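Local coordinates for protein Apc35852 (Geobacillus stearothermophilus, PDB 1U9C) that is of unknown function but belongs to the DJ-1/PfpI family, some members of which act as chaperones or cysteine proteases, at residues V8-N14 / V45-Q51; D121-I125 / A219-R223; T156-E162 / F184-W190. All blocks are in the same frame, centred on the assembly; numbering follows the deposited sequence.

Interaction 1: V8-N14 / V45-Q51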
loop_
_atom_site.group_PDB
_atom_site.type_symbol
_atom_site.label_atom_id
_atom_site.label_comp_id
_atom_site.label_asym_id
_atom_site.label_seq_id
_atom_site.Cartn_x
_atom_site.Cartn_y
_atom_site.Cartn_z
ATOM N N VAL A 8 4.451 -9.551 -9.100
ATOM C CA VAL A 8 4.054 -8.566 -8.087
ATOM C C VAL A 8 2.532 -8.483 -8.032
ATOM O O VAL A 8 1.881 -8.299 -9.053
ATOM C CB VAL A 8 4.656 -7.160 -8.323
ATOM C CG1 VAL A 8 4.240 -6.205 -7.271
ATOM C CG2 VAL A 8 6.162 -7.241 -8.408
ATOM N N LEU A 9 1.990 -8.587 -6.828
ATOM C CA LEU A 9 0.558 -8.392 -6.582
ATOM C C LEU A 9 0.361 -6.967 -6.064
ATOM O O LEU A 9 0.950 -6.599 -5.051
ATOM C CB LEU A 9 0.066 -9.381 -5.526
ATOM C CG LEU A 9 -1.383 -9.215 -5.081
ATOM C CD1 LEU A 9 -2.347 -9.486 -6.216
ATOM C CD2 LEU A 9 -1.646 -10.118 -3.883
ATOM N N MET A 10 -0.454 -6.165 -6.739
ATOM C CA MET A 10 -0.799 -4.827 -6.236
ATOM C C MET A 10 -2.226 -4.796 -5.761
ATOM O O MET A 10 -3.071 -5.367 -6.482
ATOM C CB MET A 10 -0.588 -3.782 -7.326
ATOM C CG MET A 10 0.876 -3.734 -7.807
ATOM S SD MET A 10 1.240 -2.377 -8.956
ATOM C CE MET A 10 1.288 -0.992 -7.830
ATOM N N VAL A 11 -2.487 -4.250 -4.578
ATOM C CA VAL A 11 -3.852 -4.256 -4.046
ATOM C C VAL A 11 -4.219 -2.844 -3.665
ATOM O O VAL A 11 -3.532 -2.181 -2.903
ATOM C CB VAL A 11 -3.977 -5.184 -2.827
ATOM C CG1 VAL A 11 -5.441 -5.275 -2.405
ATOM C CG2 VAL A 11 -3.452 -6.578 -3.097
ATOM N N VAL A 12 -5.348 -2.368 -4.213
ATOM C CA VAL A 12 -5.841 -1.032 -3.958
ATOM C C VAL A 12 -7.264 -1.040 -3.356
ATOM O O VAL A 12 -8.025 -1.986 -3.423
ATOM C CB VAL A 12 -5.806 -0.160 -5.243
ATOM C CG1 VAL A 12 -4.395 -0.089 -5.764
ATOM C CG2 VAL A 12 -6.775 -0.697 -6.326
ATOM N N THR A 13 -7.578 0.120 -2.752
ATOM C CA THR A 13 -8.899 0.380 -2.133
ATOM C C THR A 13 -9.987 0.559 -3.171
ATOM O O THR A 13 -9.752 0.877 -4.340
ATOM C CB THR A 13 -8.770 1.646 -1.260
ATOM O OG1 THR A 13 -9.979 1.868 -0.496
ATOM C CG2 THR A 13 -8.577 2.906 -2.068
ATOM N N ASN A 14 -11.222 0.331 -2.728
ATOM C CA ASN A 14 -12.410 0.695 -3.454
ATOM C C ASN A 14 -13.311 1.649 -2.648
ATOM O O ASN A 14 -14.438 1.899 -3.072
ATOM C CB ASN A 14 -13.263 -0.510 -3.834
ATOM C CG ASN A 14 -12.495 -1.553 -4.593
ATOM O OD1 ASN A 14 -11.835 -2.366 -3.991
ATOM N ND2 ASN A 14 -12.575 -1.541 -5.945
ATOM N N VAL A 45 2.683 -8.225 -13.288
ATOM C CA VAL A 45 1.939 -7.519 -12.239
ATOM C C VAL A 45 0.462 -7.872 -12.293
ATOM O O VAL A 45 -0.177 -7.748 -13.327
ATOM C CB VAL A 45 2.087 -6.000 -12.403
ATOM C CG1 VAL A 45 1.420 -5.320 -11.298
ATOM C CG2 VAL A 45 3.565 -5.598 -12.482
ATOM N N LYS A 46 -0.078 -8.333 -11.188
ATOM C CA LYS A 46 -1.512 -8.572 -11.036
ATOM C C LYS A 46 -2.095 -7.408 -10.286
ATOM O O LYS A 46 -1.646 -7.039 -9.183
ATOM C CB LYS A 46 -1.833 -9.843 -10.241
ATOM C CG LYS A 46 -3.350 -10.058 -10.125
ATOM C CD LYS A 46 -3.767 -11.398 -9.623
ATOM C CE LYS A 46 -5.246 -11.528 -9.565
ATOM N NZ LYS A 46 -5.649 -12.942 -9.230
ATOM N N VAL A 47 -3.075 -6.761 -10.878
ATOM C CA VAL A 47 -3.763 -5.613 -10.304
ATOM C C VAL A 47 -5.079 -5.995 -9.673
ATOM O O VAL A 47 -5.979 -6.395 -10.372
ATOM C CB VAL A 47 -3.984 -4.507 -11.379
ATOM C CG1 VAL A 47 -4.605 -3.293 -10.752
ATOM C CG2 VAL A 47 -2.664 -4.116 -12.063
ATOM N N ALA A 48 -5.134 -5.976 -8.360
ATOM C CA ALA A 48 -6.301 -6.327 -7.595
ATOM C C ALA A 48 -6.822 -5.163 -6.767
ATOM O O ALA A 48 -6.104 -4.213 -6.438
ATOM C CB ALA A 48 -6.032 -7.539 -6.700
ATOM N N SER A 49 -8.080 -5.267 -6.417
ATOM C CA SER A 49 -8.680 -4.381 -5.417
ATOM C C SER A 49 -9.518 -5.221 -4.484
ATOM O O SER A 49 -9.800 -6.390 -4.714
ATOM C CB SER A 49 -9.423 -3.226 -6.059
ATOM O OG SER A 49 -10.587 -3.716 -6.755
ATOM N N ILE A 50 -9.957 -4.616 -3.387
ATOM C CA ILE A 50 -10.805 -5.333 -2.450
ATOM C C ILE A 50 -12.048 -5.880 -3.173
ATOM O O ILE A 50 -12.458 -7.052 -2.952
ATOM C CB ILE A 50 -11.147 -4.390 -1.286
ATOM C CG1 ILE A 50 -9.924 -3.963 -0.493
ATOM C CG2 ILE A 50 -12.260 -5.042 -0.404
ATOM C CD1 ILE A 50 -9.096 -5.065 0.107
ATOM N N GLN A 51 -12.700 -5.059 -3.996
ATOM C CA GLN A 51 -13.930 -5.450 -4.672
ATOM C C GLN A 51 -13.838 -5.935 -6.079
ATOM O O GLN A 51 -14.789 -6.554 -6.567
ATOM C CB GLN A 51 -14.899 -4.277 -4.693
ATOM C CG GLN A 51 -15.230 -3.738 -3.296
ATOM C CD GLN A 51 -16.098 -4.634 -2.532
ATOM O OE1 GLN A 51 -15.651 -5.706 -2.054
ATOM N NE2 GLN A 51 -17.367 -4.230 -2.381
#

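Interaction 2: D121-I125 / A219-R223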
loop_
_atom_site.group_PDB
_atom_site.type_symbol
_atom_site.label_atom_id
_atom_site.label_comp_id
_atom_site.label_asym_id
_atom_site.label_seq_id
_atom_site.Cartn_x
_atom_site.Cartn_y
_atom_site.Cartn_z
ATOM N N ASP A 121 6.014 -16.520 4.486
ATOM C CA ASP A 121 6.783 -17.103 3.413
ATOM C C ASP A 121 8.024 -16.308 2.992
ATOM O O ASP A 121 8.673 -16.662 2.015
ATOM C CB ASP A 121 5.902 -17.343 2.178
ATOM C CG ASP A 121 4.761 -18.320 2.471
ATOM O OD1 ASP A 121 4.799 -19.060 3.497
ATOM O OD2 ASP A 121 3.748 -18.397 1.735
ATOM N N GLY A 122 8.327 -15.227 3.715
ATOM C CA GLY A 122 9.553 -14.483 3.489
ATOM C C GLY A 122 9.523 -13.630 2.233
ATOM O O GLY A 122 10.549 -13.274 1.760
ATOM N N ARG A 123 8.330 -13.301 1.776
ATOM C CA ARG A 123 8.215 -12.524 0.554
ATOM C C ARG A 123 8.172 -11.039 0.919
ATOM O O ARG A 123 8.096 -10.638 2.076
ATOM C CB ARG A 123 6.983 -13.083 -0.191
ATOM C CG ARG A 123 7.394 -14.531 -0.845
ATOM C CD ARG A 123 6.263 -15.274 -1.502
ATOM N NE ARG A 123 6.639 -15.958 -2.749
ATOM C CZ ARG A 123 5.902 -16.893 -3.375
ATOM N NH1 ARG A 123 4.735 -17.300 -2.889
ATOM N NH2 ARG A 123 6.323 -17.404 -4.525
ATOM N N ILE A 124 8.263 -10.220 -0.102
ATOM C CA ILE A 124 8.376 -8.787 0.112
ATOM C C ILE A 124 6.962 -8.187 0.304
ATOM O O ILE A 124 6.018 -8.532 -0.434
ATOM C CB ILE A 124 9.061 -8.179 -1.088
ATOM C CG1 ILE A 124 10.487 -8.710 -1.234
ATOM C CG2 ILE A 124 8.976 -6.654 -1.003
ATOM C CD1 ILE A 124 10.959 -8.775 -2.600
ATOM N N ILE A 125 6.812 -7.405 1.364
ATOM C CA ILE A 125 5.576 -6.683 1.620
ATOM C C ILE A 125 5.917 -5.207 1.598
ATOM O O ILE A 125 6.832 -4.727 2.289
ATOM C CB ILE A 125 5.035 -7.008 3.011
ATOM C CG1 ILE A 125 4.595 -8.487 3.061
ATOM C CG2 ILE A 125 3.834 -6.067 3.304
ATOM C CD1 ILE A 125 4.140 -8.964 4.448
ATOM N N ALA A 219 15.111 -5.477 -3.657
ATOM C CA ALA A 219 14.895 -6.736 -2.950
ATOM C C ALA A 219 14.615 -7.912 -3.898
ATOM O O ALA A 219 15.105 -9.028 -3.672
ATOM C CB ALA A 219 13.777 -6.587 -1.959
ATOM N N LEU A 220 13.855 -7.699 -4.981
ATOM C CA LEU A 220 13.606 -8.759 -5.946
ATOM C C LEU A 220 14.864 -9.126 -6.736
ATOM O O LEU A 220 15.133 -10.298 -7.018
ATOM C CB LEU A 220 12.464 -8.317 -6.866
ATOM C CG LEU A 220 11.098 -8.281 -6.216
ATOM C CD1 LEU A 220 10.115 -7.653 -7.167
ATOM C CD2 LEU A 220 10.645 -9.680 -5.882
ATOM N N GLU A 221 15.680 -8.133 -7.058
ATOM C CA GLU A 221 16.950 -8.373 -7.760
ATOM C C GLU A 221 17.864 -9.308 -6.968
ATOM O O GLU A 221 18.585 -10.104 -7.530
ATOM C CB GLU A 221 17.640 -7.001 -8.007
ATOM C CG GLU A 221 17.055 -6.206 -9.174
ATOM C CD GLU A 221 17.631 -4.803 -9.310
ATOM O OE1 GLU A 221 18.285 -4.304 -8.346
ATOM O OE2 GLU A 221 17.364 -4.157 -10.357
ATOM N N GLU A 222 17.851 -9.192 -5.632
ATOM C CA GLU A 222 18.626 -10.039 -4.753
ATOM C C GLU A 222 18.250 -11.509 -4.819
ATOM O O GLU A 222 19.023 -12.357 -4.466
ATOM C CB GLU A 222 18.470 -9.527 -3.325
ATOM C CG GLU A 222 19.170 -8.188 -3.074
ATOM C CD GLU A 222 18.681 -7.480 -1.818
ATOM O OE1 GLU A 222 18.142 -8.114 -0.863
ATOM O OE2 GLU A 222 18.805 -6.260 -1.759
ATOM N N ARG A 223 17.013 -11.759 -5.242
ATOM C CA ARG A 223 16.407 -13.098 -5.193
ATOM C C ARG A 223 16.298 -13.704 -6.574
ATOM O O ARG A 223 15.569 -14.635 -6.785
ATOM C CB ARG A 223 14.998 -12.980 -4.633
ATOM C CG ARG A 223 14.925 -12.350 -3.323
ATOM C CD ARG A 223 13.545 -12.045 -2.848
ATOM N NE ARG A 223 13.781 -11.323 -1.637
ATOM C CZ ARG A 223 13.153 -11.409 -0.541
ATOM N NH1 ARG A 223 12.016 -12.039 -0.454
ATOM N NH2 ARG A 223 13.664 -10.793 0.515
#

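Interaction 3: T156-E162 / F184-W190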
loop_
_atom_site.group_PDB
_atom_site.type_symbol
_atom_site.label_atom_id
_atom_site.label_comp_id
_atom_site.label_asym_id
_atom_site.label_seq_id
_atom_site.Cartn_x
_atom_site.Cartn_y
_atom_site.Cartn_z
ATOM N N THR A 156 1.980 10.346 8.316
ATOM C CA THR A 156 2.185 10.667 9.719
ATOM C C THR A 156 0.969 11.314 10.315
ATOM O O THR A 156 0.143 11.895 9.610
ATOM C CB THR A 156 3.399 11.602 9.900
ATOM O OG1 THR A 156 3.192 12.835 9.198
ATOM C CG2 THR A 156 4.688 10.998 9.370
ATOM N N ASP A 157 0.905 11.253 11.638
ATOM C CA ASP A 157 -0.172 11.916 12.365
ATOM C C ASP A 157 -0.150 13.402 12.107
ATOM O O ASP A 157 -1.202 14.016 12.021
ATOM C CB ASP A 157 -0.071 11.693 13.847
ATOM C CG ASP A 157 -0.274 10.257 14.253
ATOM O OD1 ASP A 157 -0.724 9.419 13.442
ATOM O OD2 ASP A 157 -0.014 9.900 15.431
ATOM N N GLU A 158 1.052 13.994 12.018
ATOM C CA GLU A 158 1.200 15.409 11.644
ATOM C C GLU A 158 0.639 15.737 10.269
ATOM O O GLU A 158 -0.060 16.718 10.088
ATOM C CB GLU A 158 2.686 15.826 11.671
ATOM C CG GLU A 158 2.905 17.320 11.398
ATOM C CD GLU A 158 4.366 17.705 11.144
ATOM O OE1 GLU A 158 5.223 16.819 10.936
ATOM O OE2 GLU A 158 4.665 18.918 11.162
ATOM N N GLU A 159 0.934 14.893 9.286
ATOM C CA GLU A 159 0.381 15.063 7.951
ATOM C C GLU A 159 -1.143 14.911 7.991
ATOM O O GLU A 159 -1.839 15.696 7.375
ATOM C CB GLU A 159 0.990 14.071 6.963
ATOM C CG GLU A 159 2.385 14.473 6.488
ATOM C CD GLU A 159 3.224 13.333 5.916
ATOM O OE1 GLU A 159 3.217 12.218 6.495
ATOM O OE2 GLU A 159 3.958 13.567 4.929
ATOM N N GLU A 160 -1.639 14.000 8.816
ATOM C CA GLU A 160 -3.086 13.776 8.940
ATOM C C GLU A 160 -3.801 14.958 9.589
ATOM O O GLU A 160 -4.924 15.315 9.216
ATOM C CB GLU A 160 -3.361 12.499 9.758
ATOM C CG GLU A 160 -4.759 11.914 9.591
ATOM C CD GLU A 160 -4.956 11.285 8.228
ATOM O OE1 GLU A 160 -4.658 10.086 8.088
ATOM O OE2 GLU A 160 -5.344 11.992 7.293
ATOM N N ARG A 161 -3.187 15.533 10.616
ATOM C CA ARG A 161 -3.746 16.725 11.252
ATOM C C ARG A 161 -3.724 17.909 10.290
ATOM O O ARG A 161 -4.643 18.699 10.284
ATOM C CB ARG A 161 -2.971 17.096 12.517
ATOM C CG ARG A 161 -3.172 16.139 13.695
ATOM C CD ARG A 161 -2.594 16.661 14.988
ATOM N NE ARG A 161 -1.223 17.112 14.789
ATOM C CZ ARG A 161 -0.123 16.389 15.002
ATOM N NH1 ARG A 161 -0.185 15.141 15.470
ATOM N NH2 ARG A 161 1.063 16.937 14.752
ATOM N N GLU A 162 -2.667 18.033 9.491
ATOM C CA GLU A 162 -2.579 19.133 8.541
ATOM C C GLU A 162 -3.688 19.081 7.519
ATOM O O GLU A 162 -4.323 20.093 7.236
ATOM C CB GLU A 162 -1.214 19.196 7.850
ATOM C CG GLU A 162 -1.230 20.142 6.644
ATOM C CD GLU A 162 0.106 20.776 6.322
ATOM O OE1 GLU A 162 0.440 20.838 5.117
ATOM O OE2 GLU A 162 0.817 21.210 7.252
ATOM N N PHE A 184 8.659 3.346 14.562
ATOM C CA PHE A 184 8.222 4.257 13.534
ATOM C C PHE A 184 9.302 5.281 13.269
ATOM O O PHE A 184 9.971 5.764 14.194
ATOM C CB PHE A 184 6.923 4.951 13.955
ATOM C CG PHE A 184 6.241 5.676 12.836
ATOM C CD1 PHE A 184 5.338 5.027 12.005
ATOM C CD2 PHE A 184 6.570 6.983 12.555
ATOM C CE1 PHE A 184 4.728 5.707 10.952
ATOM C CE2 PHE A 184 5.989 7.645 11.503
ATOM C CZ PHE A 184 5.063 7.008 10.701
ATOM N N VAL A 185 9.448 5.620 11.999
ATOM C CA VAL A 185 10.404 6.607 11.568
ATOM C C VAL A 185 9.795 7.359 10.386
ATOM O O VAL A 185 8.869 6.869 9.699
ATOM C CB VAL A 185 11.746 5.927 11.234
ATOM C CG1 VAL A 185 11.642 5.126 9.958
ATOM C CG2 VAL A 185 12.896 6.935 11.228
ATOM N N ARG A 186 10.269 8.579 10.183
ATOM C CA ARG A 186 9.740 9.423 9.146
ATOM C C ARG A 186 10.721 10.483 8.729
ATOM O O ARG A 186 11.784 10.630 9.331
ATOM C CB ARG A 186 8.441 10.064 9.644
ATOM C CG ARG A 186 8.561 10.524 11.099
ATOM C CD ARG A 186 7.645 11.601 11.439
ATOM N NE ARG A 186 7.758 12.730 10.526
ATOM C CZ ARG A 186 6.942 13.776 10.562
ATOM N NH1 ARG A 186 5.959 13.833 11.455
ATOM N NH2 ARG A 186 7.097 14.759 9.683
ATOM N N GLY A 187 10.360 11.209 7.683
ATOM C CA GLY A 187 11.092 12.353 7.209
ATOM C C GLY A 187 10.165 13.556 7.265
ATOM O O GLY A 187 9.019 13.487 7.761
ATOM N N GLY A 188 10.640 14.666 6.724
ATOM C CA GLY A 188 9.822 15.865 6.692
ATOM C C GLY A 188 8.463 15.607 6.077
ATOM O O GLY A 188 8.336 14.797 5.152
ATOM N N LYS A 189 7.432 16.284 6.580
ATOM C CA LYS A 189 6.116 16.152 5.969
ATOM C C LYS A 189 6.272 16.387 4.466
ATOM O O LYS A 189 7.038 17.235 4.033
ATOM C CB LYS A 189 5.076 17.104 6.593
ATOM C CG LYS A 189 5.437 18.581 6.651
ATOM C CD LYS A 189 4.233 19.395 7.081
ATOM C CE LYS A 189 4.602 20.806 7.433
ATOM N NZ LYS A 189 3.403 21.611 7.803
ATOM N N TRP A 190 5.570 15.596 3.675
ATOM C CA TRP A 190 5.532 15.748 2.214
ATOM C C TRP A 190 6.859 15.634 1.487
ATOM O O TRP A 190 6.968 16.124 0.373
ATOM C CB TRP A 190 4.859 17.083 1.817
ATOM C CG TRP A 190 3.674 17.417 2.602
ATOM C CD1 TRP A 190 3.485 18.516 3.402
ATOM C CD2 TRP A 190 2.475 16.649 2.680
ATOM N NE1 TRP A 190 2.236 18.461 3.973
ATOM C CE2 TRP A 190 1.595 17.331 3.541
ATOM C CE3 TRP A 190 2.051 15.444 2.101
ATOM C CZ2 TRP A 190 0.325 16.843 3.845
ATOM C CZ3 TRP A 190 0.801 14.977 2.400
ATOM C CH2 TRP A 190 -0.058 15.681 3.261
#

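Interaction 1: V8-N14 / V45-Q51
Val-8 to Val-12 pair in parallel with Val-45 to Ser-49, the two strands of a beta-alpha-beta crossover whose connection carries helix 28-40, as expected in the Rossmann-like core of a DJ-1/PfpI protein. The short strand axes come within 4.5 Å and are turned 25° against each other. The ladder runs from Lys-46 N on Val-8 O, through Met-10 N on Lys-46 O (2.9 Å) and Ala-48 N on Met-10 O, to Val-12 N on Ala-48 O; a longer rung, Ile-50 N to Val-12 O at 3.3 Å, carries it past the strand end.

Met-10, on the face beneath helix 28-40, leans its SD on Val-45 CG1 (3.8 Å). On the reverse face Leu-9 CD1 lies alongside the aliphatic chain of Lys-46, whose NZ goes on to a salt bridge with Asp-86.

Where the strands finish, Asn-14 can be followed outward. Its CB rests on Gln-51 CG at 3.8 Å; CG, anti to the carbonyl carbon (chi1 -54°), points the amide at Gln-51 N and Ser-49 OG. The amide then splits its duties: OD1 takes Gln-51 N at 2.8 Å, the donor standing well above the carbonyl plane. Ser-49 OG, which also bonds Thr-79, receives Asn-14 ND2 at 3.1 Å, lying almost exactly in the amide plane.

Interaction 2: D121-I125 / A219-R223
Gly-122 O receives NH1 of Arg-223 at 2.9 Å, the one hydrogen bond between these segments. The donor lies in the carbonyl plane, while the oxygen sits 16° out of the guanidinium plane, and the bond is bent, 147° at the hydrogen. Gly-122 is where the chain leaves helix 109-120: its positive phi and two bonds back into the last turn make a Schellman motif.

The Arg-223 chain is extended from CG to NE, which carries the guanidinium across from the C-terminal side of helix 209-221 to that turn. Its rotation is fixed by NH1 on Gly-122 O and by NH2 on Asn-199 OD1; NE adds a weak bond back to Ala-219 O. One face of the group lies against Ile-124, whose CG1 is 3.7 Å from Arg-223 NH1, near the border of the group rather than over its centre; the two side chains run antiparallel alongside one another.

Ile-124 also supplies the apolar half of the contact. Its CG1 stands anti to the carbonyl carbon (chi1 -63°), and CD1 beyond it enters between Ala-219 CB, at 3.6 Å, and Leu-220 CD2. The Leu-220 CD2 to Ile-124 CD1 distance is 3.4 Å, tighter than ordinary carbon packing.

Ile-125 turns instead to Leu-115, Phe-118 and Ala-119 of helix 109-120. Strand 124-127 is thus packed by helix 209-221 on one face and helix 109-120 on the other, the layered alpha/beta/alpha sandwich of the DJ-1/PfpI family.

Interaction 3: T156-E162 / F184-W190
The chain from Arg-186 to Trp-190 runs as an irregular loop beside the first turns of the helix beginning at Asp-157, and the backbones come closest at Glu-159 and Lys-189, CA to CA 6.2 Å. Thr-156 is the N-cap. Its OG1 accepts from Glu-159 N at 3.1 Å while Glu-159 OE1 takes Thr-156 N at 2.9 Å, a capping box.

The other oxygen of that carboxylate crosses to the loop: Glu-159 OE2 receives Trp-190 N at 2.9 Å, nearly straight at 176°. Glu-159 CG meanwhile sits over the face of the tryptophan's six-membered ring as a CH-pi contact. One turn on, Glu-162 divides its carboxylate, OE2 making a 2.7 Å salt bridge to Lys-189 NZ and OE1 taking Trp-190 NE1.

Arg-186 bends at chi3 (-53°) so that NE and NH2 grip Gly-187 O side-on, while NH1 and, a second time, NH2 hold Glu-158 OE1 end-on, each at 3.1 Å. Thr-156 CG2 lies under one guanidinium face. Replacing Arg-186 by an alanine is likely to leave Glu-158 without its salt-bridge mate and Gly-187 O without either side-chain donor.

On the helix's reverse side Glu-160 bonds His-99 and His-130, the latter next to the oxidised Cys-129, while Phe-184, of strand 183-184, packs on helix 173-179.

How the interactions relate
Interactions 1 and 2 belong to the same seven-stranded mixed sheet. Interaction 1 joins strands 7-12 and 44-49, and interaction 2 packs the C-terminal helix 209-221 on strand 124-127, beyond strand 92-95. Their centres are 18 Å apart, yet they touch where Val-8 CG2 meets Leu-220 CD1 at 4.2 Å. Interaction 3 stands apart, its centre 25 Å and 27 Å from those of interactions 1 and 2, and on the other side of the chain's centre from interaction 1. In sequence, interaction 1 closes first; interaction 3 then falls wholly between the two halves of interaction 2. The closing helix therefore returns to the central sheet after the chain has built the outlying helix-and-loop region.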